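Local coordinates for extracellular solute-binding protein, family 5 (Chelativorans sp., PDB 6WM6) that binds EDTA and other aminopolycarboxylates in the periplasm, probably delivering them to an ABC transporter for uptake, at residues G42-G47 and I540-D545; G48-A53 and P247-L252. All blocks are in the same frame, centred on the assembly; numbering follows the deposited sequence.

Contact 1 of 2, residues G42-G47 and I540-D545; sequences GTPGKG and ILNLRD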
ATOM      1  N   GLY A  42     -17.047 -19.572  -5.591  1.00 20.51           N
ATOM      2  CA  GLY A  42     -18.203 -20.430  -5.366  1.00 22.71           C
ATOM      3  C   GLY A  42     -19.456 -19.595  -5.285  1.00 21.25           C
ATOM      4  O   GLY A  42     -19.438 -18.370  -5.360  1.00 24.29           O
ATOM      5  N   THR A  43     -20.587 -20.294  -5.150  1.00 23.03           N
ATOM      6  CA  THR A  43     -21.872 -19.626  -4.962  1.00 25.68           C
ATOM      7  C   THR A  43     -22.341 -19.917  -3.543  1.00 23.61           C
ATOM      8  O   THR A  43     -22.769 -21.042  -3.241  1.00 25.63           O
ATOM      9  CB  THR A  43     -22.898 -20.108  -5.993  1.00 30.19           C
ATOM     10  OG1 THR A  43     -22.448 -19.755  -7.314  1.00 33.85           O
ATOM     11  CG2 THR A  43     -24.243 -19.442  -5.729  1.00 36.27           C
ATOM     12  N   PRO A  44     -22.258 -18.959  -2.632  1.00 23.62           N
ATOM     13  CA  PRO A  44     -22.624 -19.234  -1.240  1.00 21.97           C
ATOM     14  C   PRO A  44     -24.135 -19.256  -1.042  1.00 23.49           C
ATOM     15  O   PRO A  44     -24.904 -18.813  -1.895  1.00 25.71           O
ATOM     16  CB  PRO A  44     -21.992 -18.077  -0.459  1.00 28.74           C
ATOM     17  CG  PRO A  44     -21.809 -16.992  -1.434  1.00 27.23           C
ATOM     18  CD  PRO A  44     -21.726 -17.595  -2.815  1.00 25.50           C
ATOM     19  N   GLY A  45     -24.529 -19.793   0.101  1.00 23.21           N
ATOM     20  CA  GLY A  45     -25.898 -19.677   0.559  1.00 23.43           C
ATOM     21  C   GLY A  45     -26.183 -18.291   1.072  1.00 24.14           C
ATOM     22  O   GLY A  45     -25.311 -17.424   1.137  1.00 23.57           O
ATOM     23  N   LYS A  46     -27.436 -18.081   1.470  1.00 28.59           N
ATOM     24  CA  LYS A  46     -27.891 -16.796   1.980  1.00 26.47           C
ATOM     25  C   LYS A  46     -27.960 -16.861   3.500  1.00 26.74           C
ATOM     26  O   LYS A  46     -28.566 -17.786   4.063  1.00 28.96           O
ATOM     27  CB  LYS A  46     -29.263 -16.446   1.400  1.00 38.17           C
ATOM     28  CG  LYS A  46     -29.360 -15.055   0.775  1.00 59.67           C
ATOM     29  CD  LYS A  46     -28.794 -15.005  -0.649  1.00 66.07           C
ATOM     30  CE  LYS A  46     -28.890 -13.590  -1.231  1.00 72.24           C
ATOM     31  NZ  LYS A  46     -28.450 -13.491  -2.656  1.00 75.53           N
ATOM     32  N   GLY A  47     -27.335 -15.893   4.158  1.00 22.29           N
ATOM     33  CA  GLY A  47     -27.403 -15.740   5.594  1.00 22.63           C
ATOM     34  C   GLY A  47     -26.089 -16.076   6.278  1.00 20.69           C
ATOM     35  O   GLY A  47     -25.092 -16.435   5.651  1.00 23.82           O
ATOM     36  N   ILE A 540     -15.978 -20.074   4.031  1.00 17.00           N
ATOM     37  CA  ILE A 540     -16.204 -18.777   3.395  1.00 16.85           C
ATOM     38  C   ILE A 540     -15.767 -18.835   1.937  1.00 17.65           C
ATOM     39  O   ILE A 540     -14.595 -19.105   1.649  1.00 18.83           O
ATOM     40  CB  ILE A 540     -15.463 -17.659   4.137  1.00 16.66           C
ATOM     41  CG1 ILE A 540     -15.836 -17.630   5.617  1.00 17.54           C
ATOM     42  CG2 ILE A 540     -15.812 -16.318   3.494  1.00 17.00           C
ATOM     43  CD1 ILE A 540     -14.844 -16.821   6.435  1.00 20.13           C
ATOM     44  N   LEU A 541     -16.694 -18.559   1.038  1.00 16.43           N
ATOM     45  CA  LEU A 541     -16.465 -18.559  -0.400  1.00 17.63           C
ATOM     46  C   LEU A 541     -16.306 -17.139  -0.914  1.00 16.34           C
ATOM     47  O   LEU A 541     -16.842 -16.189  -0.349  1.00 17.33           O
ATOM     48  CB  LEU A 541     -17.646 -19.209  -1.119  1.00 18.88           C
ATOM     49  CG  LEU A 541     -17.973 -20.654  -0.718  1.00 19.67           C
ATOM     50  CD1 LEU A 541     -19.190 -21.145  -1.502  1.00 23.01           C
ATOM     51  CD2 LEU A 541     -16.779 -21.557  -0.912  1.00 23.18           C
ATOM     52  N   ASN A 542     -15.558 -17.013  -2.005  1.00 15.92           N
ATOM     53  CA  ASN A 542     -15.236 -15.779  -2.722  1.00 15.98           C
ATOM     54  C   ASN A 542     -14.326 -14.880  -1.924  1.00 16.27           C
ATOM     55  O   ASN A 542     -14.157 -13.705  -2.267  1.00 17.59           O
ATOM     56  CB  ASN A 542     -16.477 -15.061  -3.241  1.00 17.80           C
ATOM     57  CG  ASN A 542     -17.280 -15.939  -4.166  1.00 18.04           C
ATOM     58  OD1 ASN A 542     -16.718 -16.582  -5.043  1.00 19.46           O
ATOM     59  ND2 ASN A 542     -18.567 -16.005  -3.938  1.00 21.41           N
ATOM     60  N   LEU A 543     -13.708 -15.398  -0.883  1.00 16.29           N
ATOM     61  CA  LEU A 543     -12.703 -14.701  -0.097  1.00 15.40           C
ATOM     62  C   LEU A 543     -11.338 -15.080  -0.645  1.00 14.57           C
ATOM     63  O   LEU A 543     -10.947 -16.266  -0.618  1.00 15.46           O
ATOM     64  CB  LEU A 543     -12.846 -15.114   1.372  1.00 15.96           C
ATOM     65  CG  LEU A 543     -11.738 -14.610   2.303  1.00 16.34           C
ATOM     66  CD1 LEU A 543     -11.689 -13.102   2.408  1.00 17.23           C
ATOM     67  CD2 LEU A 543     -11.924 -15.259   3.683  1.00 18.45           C
ATOM     68  N   ARG A 544     -10.604 -14.076  -1.113  1.00 14.81           N
ATOM     69  CA  ARG A 544      -9.307 -14.374  -1.683  1.00 14.62           C
ATOM     70  C   ARG A 544      -8.358 -13.234  -1.402  1.00 14.55           C
ATOM     71  O   ARG A 544      -8.752 -12.089  -1.167  1.00 15.76           O
ATOM     72  CB  ARG A 544      -9.401 -14.664  -3.183  1.00 14.72           C
ATOM     73  CG  ARG A 544      -9.787 -13.446  -4.051  1.00 15.01           C
ATOM     74  CD  ARG A 544      -9.880 -13.817  -5.524  1.00 15.72           C
ATOM     75  NE  ARG A 544     -10.952 -14.780  -5.741  1.00 15.42           N
ATOM     76  CZ  ARG A 544     -12.205 -14.486  -6.025  1.00 16.13           C
ATOM     77  NH1 ARG A 544     -12.605 -13.239  -6.127  1.00 16.49           N
ATOM     78  NH2 ARG A 544     -13.080 -15.471  -6.197  1.00 18.93           N
ATOM     79  N   ASP A 545      -7.084 -13.556  -1.482  1.00 15.55           N
ATOM     80  CA  ASP A 545      -6.074 -12.529  -1.330  1.00 14.63           C
ATOM     81  C   ASP A 545      -6.171 -11.543  -2.485  1.00 15.74           C
ATOM     82  O   ASP A 545      -6.465 -11.902  -3.621  1.00 16.59           O
ATOM     83  CB  ASP A 545      -4.679 -13.142  -1.291  1.00 15.13           C
ATOM     84  CG  ASP A 545      -3.614 -12.187  -0.802  1.00 16.35           C
ATOM     85  OD1 ASP A 545      -3.943 -11.149  -0.188  1.00 16.73           O
ATOM     86  OD2 ASP A 545      -2.427 -12.507  -1.056  1.00 17.95           O
TER
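The carboxamide of N542 bonds to both backbone polar atoms of G42, so one side chain ties the loop ahead of strand 49-54 to the end of the short strand 540-541 in this family 5 periplasmic binding protein. G42 N donates to N542 OD1 at 3.1 Å, and N542 ND2 returns a bond to G42 O at 2.9 Å. Each donor stands above the plane of the carbonyl it meets, by 39° and 35° respectively, although G42 O lies close to the amide plane of N542. An asparagine suits the place because its amide offers a donor and an acceptor side by side. ND2 has a second acceptor in E558 O, which further fixes the rotation of the amide. N542 CG lies beside its own backbone N, anti to the carbonyl carbon (chi1 -58°), which turns the amide toward G42.

Two apolar side chains, P44 and L541, pack beside these bonds. The P44 ring crosses the N542 side chain at about a right angle, its CD 3.7 Å from N542 ND2. L541, its own CG also beside the backbone N, reaches the loop backbone with one branch: CD1 comes to 3.9 Å from P44 N and 4.1 Å from G42 CA. A CB on G42 would clash with that methyl, so the missing side chain of glycine allows this approach. The backbone of L541 meanwhile pairs with G560 in strand 560-561. The nearest side-chain carbons of the proline and the leucine, P44 CB and L541 CD1, are 4.3 Å apart.

Contact 2 of 2, residues G48-A53 and P247-L252; sequences GEVTFA and PYLDKL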
ATOM      1  N   GLY A  48     -26.105 -15.938   7.588  1.00 23.66           N
ATOM      2  CA  GLY A  48     -24.931 -16.212   8.381  1.00 22.51           C
ATOM      3  C   GLY A  48     -24.098 -14.980   8.656  1.00 20.09           C
ATOM      4  O   GLY A  48     -24.477 -13.852   8.350  1.00 21.04           O
ATOM      5  N   GLU A  49     -22.940 -15.208   9.265  1.00 20.54           N
ATOM      6  CA  GLU A  49     -22.059 -14.113   9.658  1.00 21.01           C
ATOM      7  C   GLU A  49     -20.612 -14.508   9.437  1.00 19.62           C
ATOM      8  O   GLU A  49     -20.261 -15.689   9.514  1.00 21.78           O
ATOM      9  CB  GLU A  49     -22.242 -13.721  11.134  1.00 22.61           C
ATOM     10  CG  GLU A  49     -23.680 -13.413  11.538  1.00 30.27           C
ATOM     11  CD  GLU A  49     -23.774 -12.778  12.916  1.00 31.65           C
ATOM     12  OE1 GLU A  49     -22.725 -12.658  13.581  1.00 29.83           O
ATOM     13  OE2 GLU A  49     -24.895 -12.398  13.318  1.00 37.18           O
ATOM     14  N   VAL A  50     -19.775 -13.517   9.155  1.00 18.34           N
ATOM     15  CA  VAL A  50     -18.326 -13.672   9.054  1.00 18.61           C
ATOM     16  C   VAL A  50     -17.689 -12.577   9.899  1.00 18.99           C
ATOM     17  O   VAL A  50     -18.117 -11.413   9.845  1.00 19.23           O
ATOM     18  CB  VAL A  50     -17.841 -13.581   7.597  1.00 19.96           C
ATOM     19  CG1 VAL A  50     -16.315 -13.372   7.526  1.00 19.60           C
ATOM     20  CG2 VAL A  50     -18.276 -14.806   6.816  1.00 20.47           C
ATOM     21  N   THR A  51     -16.663 -12.946  10.664  1.00 18.75           N
ATOM     22  CA  THR A  51     -15.884 -12.005  11.455  1.00 17.48           C
ATOM     23  C   THR A  51     -14.443 -11.998  10.973  1.00 17.43           C
ATOM     24  O   THR A  51     -13.799 -13.049  10.908  1.00 18.63           O
ATOM     25  CB  THR A  51     -15.958 -12.345  12.934  1.00 19.74           C
ATOM     26  OG1 THR A  51     -17.324 -12.269  13.376  1.00 20.44           O
ATOM     27  CG2 THR A  51     -15.149 -11.368  13.751  1.00 19.21           C
ATOM     28  N   PHE A  52     -13.942 -10.806  10.665  1.00 17.20           N
ATOM     29  CA  PHE A  52     -12.606 -10.572  10.104  1.00 17.00           C
ATOM     30  C   PHE A  52     -11.815  -9.755  11.114  1.00 17.80           C
ATOM     31  O   PHE A  52     -12.247  -8.672  11.522  1.00 18.98           O
ATOM     32  CB  PHE A  52     -12.807  -9.807   8.785  1.00 17.87           C
ATOM     33  CG  PHE A  52     -11.579  -9.618   7.923  1.00 18.96           C
ATOM     34  CD1 PHE A  52     -10.492  -8.886   8.359  1.00 19.31           C
ATOM     35  CD2 PHE A  52     -11.548 -10.127   6.635  1.00 18.38           C
ATOM     36  CE1 PHE A  52      -9.379  -8.702   7.525  1.00 21.04           C
ATOM     37  CE2 PHE A  52     -10.451  -9.932   5.812  1.00 19.40           C
ATOM     38  CZ  PHE A  52      -9.378  -9.227   6.259  1.00 19.17           C
ATOM     39  N   ALA A  53     -10.654 -10.255  11.509  1.00 18.49           N
ATOM     40  CA  ALA A  53      -9.832  -9.562  12.488  1.00 18.75           C
ATOM     41  C   ALA A  53      -9.068  -8.420  11.838  1.00 18.96           C
ATOM     42  O   ALA A  53      -8.508  -8.583  10.749  1.00 20.30           O
ATOM     43  CB  ALA A  53      -8.813 -10.526  13.104  1.00 20.37           C
ATOM     44  N   PRO A 247     -25.654  -8.579  -1.114  1.00 20.02           N
ATOM     45  CA  PRO A 247     -24.784  -9.271  -0.155  1.00 20.58           C
ATOM     46  C   PRO A 247     -25.384 -10.610   0.272  1.00 20.62           C
ATOM     47  O   PRO A 247     -26.599 -10.819   0.168  1.00 22.52           O
ATOM     48  CB  PRO A 247     -24.777  -8.311   1.039  1.00 21.79           C
ATOM     49  CG  PRO A 247     -26.098  -7.661   0.995  1.00 22.94           C
ATOM     50  CD  PRO A 247     -26.417  -7.495  -0.471  1.00 22.18           C
ATOM     51  N   TYR A 248     -24.549 -11.515   0.742  1.00 18.46           N
ATOM     52  CA  TYR A 248     -25.005 -12.837   1.168  1.00 18.76           C
ATOM     53  C   TYR A 248     -25.088 -13.028   2.671  1.00 20.36           C
ATOM     54  O   TYR A 248     -25.767 -13.964   3.112  1.00 23.48           O
ATOM     55  CB  TYR A 248     -24.071 -13.922   0.607  1.00 20.24           C
ATOM     56  CG  TYR A 248     -24.115 -14.047  -0.889  1.00 20.36           C
ATOM     57  CD1 TYR A 248     -23.316 -13.267  -1.707  1.00 21.37           C
ATOM     58  CD2 TYR A 248     -24.956 -14.965  -1.500  1.00 24.41           C
ATOM     59  CE1 TYR A 248     -23.356 -13.392  -3.078  1.00 23.39           C
ATOM     60  CE2 TYR A 248     -24.998 -15.095  -2.878  1.00 28.27           C
ATOM     61  CZ  TYR A 248     -24.188 -14.302  -3.654  1.00 29.64           C
ATOM     62  OH  TYR A 248     -24.211 -14.413  -5.036  1.00 34.31           O
ATOM     63  N   LEU A 249     -24.436 -12.199   3.471  1.00 19.00           N
ATOM     64  CA  LEU A 249     -24.369 -12.406   4.916  1.00 18.68           C
ATOM     65  C   LEU A 249     -25.388 -11.547   5.648  1.00 20.13           C
ATOM     66  O   LEU A 249     -25.726 -10.438   5.229  1.00 21.82           O
ATOM     67  CB  LEU A 249     -22.980 -12.053   5.443  1.00 18.70           C
ATOM     68  CG  LEU A 249     -21.829 -12.881   4.869  1.00 18.02           C
ATOM     69  CD1 LEU A 249     -20.510 -12.208   5.166  1.00 20.38           C
ATOM     70  CD2 LEU A 249     -21.862 -14.286   5.429  1.00 18.43           C
ATOM     71  N   ASP A 250     -25.868 -12.072   6.770  1.00 20.14           N
ATOM     72  CA  ASP A 250     -26.702 -11.274   7.661  1.00 20.94           C
ATOM     73  C   ASP A 250     -25.876 -10.251   8.421  1.00 18.95           C
ATOM     74  O   ASP A 250     -26.360  -9.152   8.687  1.00 22.15           O
ATOM     75  CB  ASP A 250     -27.422 -12.182   8.661  1.00 23.03           C
ATOM     76  CG  ASP A 250     -28.450 -13.075   8.001  1.00 27.39           C
ATOM     77  OD1 ASP A 250     -29.203 -12.580   7.146  1.00 31.04           O
ATOM     78  OD2 ASP A 250     -28.483 -14.275   8.340  1.00 30.60           O
ATOM     79  N   LYS A 251     -24.640 -10.593   8.785  1.00 19.00           N
ATOM     80  CA  LYS A 251     -23.733  -9.649   9.406  1.00 19.15           C
ATOM     81  C   LYS A 251     -22.314  -9.915   8.938  1.00 17.91           C
ATOM     82  O   LYS A 251     -21.898 -11.068   8.759  1.00 18.75           O
ATOM     83  CB  LYS A 251     -23.775  -9.699  10.943  1.00 21.92           C
ATOM     84  CG  LYS A 251     -25.161  -9.447  11.513  1.00 23.71           C
ATOM     85  CD  LYS A 251     -25.103  -8.952  12.950  1.00 29.58           C
ATOM     86  CE  LYS A 251     -26.510  -8.809  13.523  1.00 32.90           C
ATOM     87  NZ  LYS A 251     -26.508  -8.161  14.866  1.00 40.35           N
ATOM     88  N   LEU A 252     -21.573  -8.824   8.735  1.00 18.06           N
ATOM     89  CA  LEU A 252     -20.139  -8.831   8.470  1.00 17.78           C
ATOM     90  C   LEU A 252     -19.506  -8.010   9.583  1.00 18.28           C
ATOM     91  O   LEU A 252     -19.888  -6.845   9.797  1.00 19.28           O
ATOM     92  CB  LEU A 252     -19.850  -8.192   7.112  1.00 18.65           C
ATOM     93  CG  LEU A 252     -18.374  -7.961   6.802  1.00 19.41           C
ATOM     94  CD1 LEU A 252     -17.598  -9.269   6.797  1.00 22.07           C
ATOM     95  CD2 LEU A 252     -18.258  -7.248   5.448  1.00 22.58           C
TER
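G48 O is gripped by two backbone N-H groups, with D250 N at 2.8 Å and K251 N at 3.3 Å from it, where strand 49-54 begins its parallel pairing with strand 251-256 at the margin of a mixed four-stranded sheet. Both donors lie in the plane of the G48 carbonyl. The side chain of D250 turns back to the same residue: its OD2 accepts from G48 N at 3.0 Å, the N-H arriving from above the carboxylate plane. The one-methylene side chain of aspartate puts its carboxylate at G48 N; at the positive phi of G48 (94°) a CB would be jammed against the preceding carbonyl O.

The parallel ladder continues with V50 N bonded to K251 O at 3.3 Å. On one face of the sheet E49 and K251 run side by side, both extended beyond CG, with E49 OE2 3.5 Å from K251 CG. Their charged ends form salt bridges to K253 (from E49) and E225 (from K251). An alanine here in place of E49 would remove the carboxylate that pairs with K253, and would probably leave the K251 methylenes less covered on this side. V50 and L252 face the other side, where V50 meets V274 and L252 meets W559; L249, from the loop before the strand, crosses V50 obliquely. There V50 CG2, anti to the carbonyl carbon, rests 3.8 Å from L249 CD1.

The first segments of the two contacts are consecutive, 42-47 running straight into 48-53, and contact 2 is nested inside the long loop that contact 1 closes. Their centres are 10 Å apart, and both lie about 25 Å from the centre of the chain, on the same side of it. They also touch directly. G47 N probably bonds to Y248 O at 2.7 Å, while P44 CG packs against Y248 CD2 at 3.7 Å, so Y248 of contact 2 packs against the loop of contact 1. K46 adds a cation-pi interaction with the Y248 ring. Together the contacts join the N-terminal segment to both the C-terminal region and the four-stranded sheet.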